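Local coordinates for EGF family domain-containing protein (Toxoplasma gondii, PDB 4Z80) that binds a RON2-like partner protein and probably acts as a parasite surface adhesin at the moving junction during host-cell invasion, at residues Lys343-Trp355 with Phe446-Pro460. Numbering follows the deposited sequence. Where two conformers were deposited one is given.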
# COMPACT_ATOMS: atom_id res chain seq x y z
N LYS A 343 -2.35 7.72 -16.41
CA LYS A 343 -2.25 6.32 -16.80
C LYS A 343 -3.21 5.41 -16.04
O LYS A 343 -3.38 4.24 -16.41
CB LYS A 343 -0.81 5.81 -16.60
CG LYS A 343 0.18 6.34 -17.62
CD LYS A 343 0.00 5.66 -18.97
CE LYS A 343 1.00 6.16 -19.99
NZ LYS A 343 0.79 5.47 -21.30
N CYS A 344 -3.83 5.94 -14.99
CA CYS A 344 -4.67 5.14 -14.09
C CYS A 344 -6.00 5.84 -13.84
O CYS A 344 -6.10 7.05 -13.99
CB CYS A 344 -3.97 4.91 -12.76
SG CYS A 344 -2.35 4.18 -12.88
N PRO A 345 -7.02 5.07 -13.42
CA PRO A 345 -8.31 5.72 -13.16
C PRO A 345 -8.28 6.62 -11.92
O PRO A 345 -7.51 6.39 -10.99
CB PRO A 345 -9.26 4.53 -12.93
CG PRO A 345 -8.56 3.36 -13.53
CD PRO A 345 -7.12 3.60 -13.32
N PRO A 346 -9.13 7.64 -11.92
CA PRO A 346 -9.26 8.51 -10.75
C PRO A 346 -10.05 7.84 -9.63
O PRO A 346 -10.61 6.75 -9.81
CB PRO A 346 -10.02 9.71 -11.31
CG PRO A 346 -10.91 9.09 -12.33
CD PRO A 346 -10.09 8.01 -12.97
N ARG A 347 -10.10 8.49 -8.48
CA ARG A 347 -10.77 7.97 -7.31
C ARG A 347 -12.27 7.82 -7.50
O ARG A 347 -12.86 6.82 -7.09
CB ARG A 347 -10.49 8.88 -6.12
CG ARG A 347 -11.13 8.45 -4.82
CD ARG A 347 -10.70 9.36 -3.70
NE ARG A 347 -11.38 10.64 -3.80
CZ ARG A 347 -12.40 11.02 -3.04
NH1 ARG A 347 -12.87 10.24 -2.08
NH2 ARG A 347 -12.95 12.21 -3.25
N GLU A 348 -12.89 8.82 -8.11
CA GLU A 348 -14.34 8.87 -8.15
C GLU A 348 -14.94 8.09 -9.30
O GLU A 348 -14.40 8.08 -10.40
CB GLU A 348 -14.81 10.32 -8.26
CG GLU A 348 -14.24 11.26 -7.20
CD GLU A 348 -12.91 11.91 -7.59
OE1 GLU A 348 -12.31 11.53 -8.62
OE2 GLU A 348 -12.47 12.82 -6.85
N PRO A 349 -16.10 7.44 -9.06
CA PRO A 349 -16.84 6.93 -10.21
C PRO A 349 -17.24 8.06 -11.14
O PRO A 349 -17.19 9.22 -10.73
CB PRO A 349 -18.08 6.28 -9.57
CG PRO A 349 -17.74 6.06 -8.17
CD PRO A 349 -16.78 7.15 -7.79
N LEU A 350 -17.62 7.72 -12.37
CA LEU A 350 -17.97 8.74 -13.35
C LEU A 350 -19.49 8.82 -13.48
O LEU A 350 -20.14 7.87 -13.93
CB LEU A 350 -17.32 8.43 -14.70
CG LEU A 350 -15.80 8.18 -14.68
CD1 LEU A 350 -15.35 7.72 -16.04
CD2 LEU A 350 -15.06 9.44 -14.23
N LYS A 351 -20.07 9.95 -13.09
CA LYS A 351 -21.51 10.08 -13.13
C LYS A 351 -22.02 10.33 -14.55
O LYS A 351 -21.35 10.97 -15.37
CB LYS A 351 -22.00 11.20 -12.20
CG LYS A 351 -21.60 12.60 -12.61
CD LYS A 351 -22.33 13.62 -11.74
CE LYS A 351 -21.96 15.04 -12.14
NZ LYS A 351 -22.76 16.03 -11.38
N ASN A 352 -23.19 9.77 -14.82
CA ASN A 352 -23.97 10.09 -16.00
C ASN A 352 -23.28 9.72 -17.31
O ASN A 352 -23.49 10.37 -18.32
CB ASN A 352 -24.33 11.58 -16.01
CG ASN A 352 -25.23 11.97 -14.85
OD1 ASN A 352 -24.86 12.80 -14.02
ND2 ASN A 352 -26.42 11.37 -14.80
N VAL A 353 -22.48 8.65 -17.29
CA VAL A 353 -21.88 8.16 -18.52
C VAL A 353 -21.87 6.64 -18.56
O VAL A 353 -22.01 5.98 -17.53
CB VAL A 353 -20.44 8.68 -18.71
CG1 VAL A 353 -20.45 10.18 -19.08
CG2 VAL A 353 -19.59 8.43 -17.46
N ARG A 354 -21.71 6.14 -19.78
CA ARG A 354 -21.66 4.70 -20.09
C ARG A 354 -20.38 4.38 -20.87
O ARG A 354 -20.05 5.10 -21.82
CB ARG A 354 -22.88 4.28 -20.93
CG ARG A 354 -24.23 4.70 -20.40
CD ARG A 354 -25.25 4.86 -21.53
NE ARG A 354 -25.47 3.62 -22.27
CZ ARG A 354 -26.10 3.55 -23.44
NH1 ARG A 354 -26.58 4.64 -24.02
NH2 ARG A 354 -26.26 2.37 -24.04
N TRP A 355 -19.67 3.31 -20.52
CA TRP A 355 -18.48 2.92 -21.27
C TRP A 355 -18.80 2.55 -22.71
O TRP A 355 -19.76 1.82 -22.96
CB TRP A 355 -17.77 1.72 -20.63
CG TRP A 355 -17.32 1.93 -19.22
CD1 TRP A 355 -17.87 1.38 -18.09
CD2 TRP A 355 -16.22 2.73 -18.78
NE1 TRP A 355 -17.18 1.80 -16.98
CE2 TRP A 355 -16.16 2.62 -17.38
CE3 TRP A 355 -15.27 3.52 -19.44
CZ2 TRP A 355 -15.21 3.30 -16.62
CZ3 TRP A 355 -14.33 4.18 -18.69
CH2 TRP A 355 -14.30 4.07 -17.29
N PHE A 446 -17.97 2.70 -13.43
CA PHE A 446 -16.96 2.29 -12.46
C PHE A 446 -15.80 1.58 -13.13
O PHE A 446 -15.97 0.94 -14.17
CB PHE A 446 -17.56 1.32 -11.42
CG PHE A 446 -18.62 1.91 -10.54
CD1 PHE A 446 -19.95 1.94 -10.95
CD2 PHE A 446 -18.31 2.39 -9.27
CE1 PHE A 446 -20.94 2.47 -10.13
CE2 PHE A 446 -19.31 2.91 -8.44
CZ PHE A 446 -20.61 2.95 -8.88
N THR A 447 -14.61 1.67 -12.51
CA THR A 447 -13.51 0.76 -12.82
C THR A 447 -13.16 -0.04 -11.57
O THR A 447 -13.56 0.29 -10.46
CB THR A 447 -12.22 1.46 -13.32
OG1 THR A 447 -11.45 1.95 -12.21
CG2 THR A 447 -12.52 2.56 -14.33
N SER A 448 -12.38 -1.10 -11.77
CA SER A 448 -11.96 -1.94 -10.67
C SER A 448 -10.99 -1.27 -9.70
O SER A 448 -10.75 -1.78 -8.61
CB SER A 448 -11.33 -3.22 -11.23
OG SER A 448 -10.27 -2.93 -12.12
N LEU A 449 -10.44 -0.12 -10.11
CA LEU A 449 -9.55 0.68 -9.26
C LEU A 449 -10.25 1.91 -8.66
O LEU A 449 -9.63 2.66 -7.90
CB LEU A 449 -8.33 1.12 -10.09
CG LEU A 449 -7.34 0.00 -10.44
CD1 LEU A 449 -6.45 0.43 -11.59
CD2 LEU A 449 -6.49 -0.37 -9.23
N SER A 450 -11.52 2.09 -8.98
CA SER A 450 -12.31 3.23 -8.48
C SER A 450 -12.82 3.00 -7.06
O SER A 450 -13.07 1.87 -6.65
CB SER A 450 -13.54 3.48 -9.37
OG SER A 450 -13.22 3.57 -10.74
N ALA A 451 -13.01 4.09 -6.32
CA ALA A 451 -13.83 4.02 -5.11
C ALA A 451 -15.28 3.69 -5.52
O ALA A 451 -15.66 3.86 -6.68
CB ALA A 451 -13.77 5.32 -4.34
N VAL A 452 -16.08 3.21 -4.56
CA VAL A 452 -17.42 2.71 -4.89
C VAL A 452 -18.58 3.52 -4.33
O VAL A 452 -19.71 3.09 -4.42
CB VAL A 452 -17.60 1.24 -4.42
CG1 VAL A 452 -16.53 0.35 -5.04
CG2 VAL A 452 -17.56 1.11 -2.90
N ASP A 453 -18.31 4.71 -3.79
CA ASP A 453 -19.38 5.59 -3.31
C ASP A 453 -19.99 6.36 -4.47
O ASP A 453 -19.35 7.23 -5.05
CB ASP A 453 -18.83 6.56 -2.26
CG ASP A 453 -19.92 7.37 -1.58
OD1 ASP A 453 -21.10 7.29 -1.98
OD2 ASP A 453 -19.58 8.09 -0.62
N PRO A 454 -21.25 6.06 -4.83
CA PRO A 454 -21.82 6.80 -5.96
C PRO A 454 -22.01 8.29 -5.65
O PRO A 454 -22.10 9.08 -6.59
CB PRO A 454 -23.17 6.10 -6.19
CG PRO A 454 -23.50 5.45 -4.90
CD PRO A 454 -22.19 5.05 -4.30
N SER A 455 -22.04 8.66 -4.38
CA SER A 455 -22.35 10.04 -4.01
C SER A 455 -21.17 10.99 -4.25
O SER A 455 -21.35 12.21 -4.21
CB SER A 455 -22.80 10.13 -2.55
OG SER A 455 -21.71 9.97 -1.65
N ILE A 456 -19.98 10.45 -4.50
CA ILE A 456 -18.82 11.29 -4.81
C ILE A 456 -18.52 11.33 -6.31
O ILE A 456 -17.53 11.93 -6.73
CB ILE A 456 -17.54 10.83 -4.07
CG1 ILE A 456 -17.02 9.48 -4.58
CG2 ILE A 456 -17.81 10.79 -2.56
CD1 ILE A 456 -15.72 9.05 -3.95
N ALA A 457 -19.37 10.69 -7.11
CA ALA A 457 -19.10 10.61 -8.54
C ALA A 457 -18.99 11.99 -9.18
O ALA A 457 -19.71 12.92 -8.81
CB ALA A 457 -20.19 9.80 -9.24
N ILE A 458 -18.08 12.10 -10.14
CA ILE A 458 -17.93 13.33 -10.90
C ILE A 458 -17.89 13.07 -12.40
O ILE A 458 -17.97 11.92 -12.85
CB ILE A 458 -16.65 14.10 -10.48
CG1 ILE A 458 -15.40 13.29 -10.82
CG2 ILE A 458 -16.69 14.43 -8.99
CD1 ILE A 458 -14.07 14.02 -10.50
N ASP A 459 -17.82 14.13 -13.18
CA ASP A 459 -17.76 14.00 -14.63
C ASP A 459 -16.40 13.55 -15.12
O ASP A 459 -15.38 13.89 -14.52
CB ASP A 459 -18.09 15.34 -15.29
CG ASP A 459 -19.45 15.84 -14.92
OD1 ASP A 459 -20.43 15.10 -15.13
OD2 ASP A 459 -19.55 16.98 -14.42
N PRO A 460 -16.38 12.81 -16.23
CA PRO A 460 -15.12 12.63 -16.95
C PRO A 460 -14.76 13.92 -17.66
O PRO A 460 -15.58 14.82 -17.72
CB PRO A 460 -15.45 11.53 -17.95
CG PRO A 460 -16.90 11.79 -18.27
CD PRO A 460 -17.52 12.26 -16.98
O HOH W 1 -12.72 6.04 -11.37
O HOH W 2 -20.96 13.23 -16.96
O HOH W 3 -20.26 15.78 -9.41
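Leu350 and Ile458 form a single parallel bridge in which Ile458 N donates to Pro349 O (3.1 Å) and Lys351 N to Ile458 O, while nearer the start of 343-355 a further backbone hydrogen bond runs from Ala451 N to Arg347 O (2.8 Å). Between these points the Pro349 ring is wedged into the loop 446-460. Its CB lies over the face of the Phe446 ring in a CH-pi contact, 4.2 Å from the centroid, and its CG presses within 3.4 Å of Ala451 O, a buried carbonyl with no polar partner in the model. Ile456 CG1 packs against Pro349 CD, while its CD1 lies over one face of the Arg347 guanidinium, whose NH1 is bonded to Ser327 O. With CG anti to the backbone N (chi1 -179°), Arg347 also brings its CG against Ala451 CB. Glu348 bends at chi2 to set OE1 3.6 Å from Ile458 CD1. A water donates to Pro346 O and Glu348 O and accepts from Ser450 OG, linking the backbone of Pro346 and Glu348 to the Ser450 side chain. In strand 353-359, Trp355 makes a weak hydrogen bond from NE1 to Phe446 O, 3.2 Å, near the ring plane, and Thr447 CG2 approaches CZ2. Lys351 runs its extended chain past Asp459, with CE 3.4 Å from OD1. The chain that follows Cys344, itself disulfide-bonded to Cys95, probably connects the two tandem PAN domains of an AMA-family ectodomain, packed here against the chain leaving edge strand 443-447.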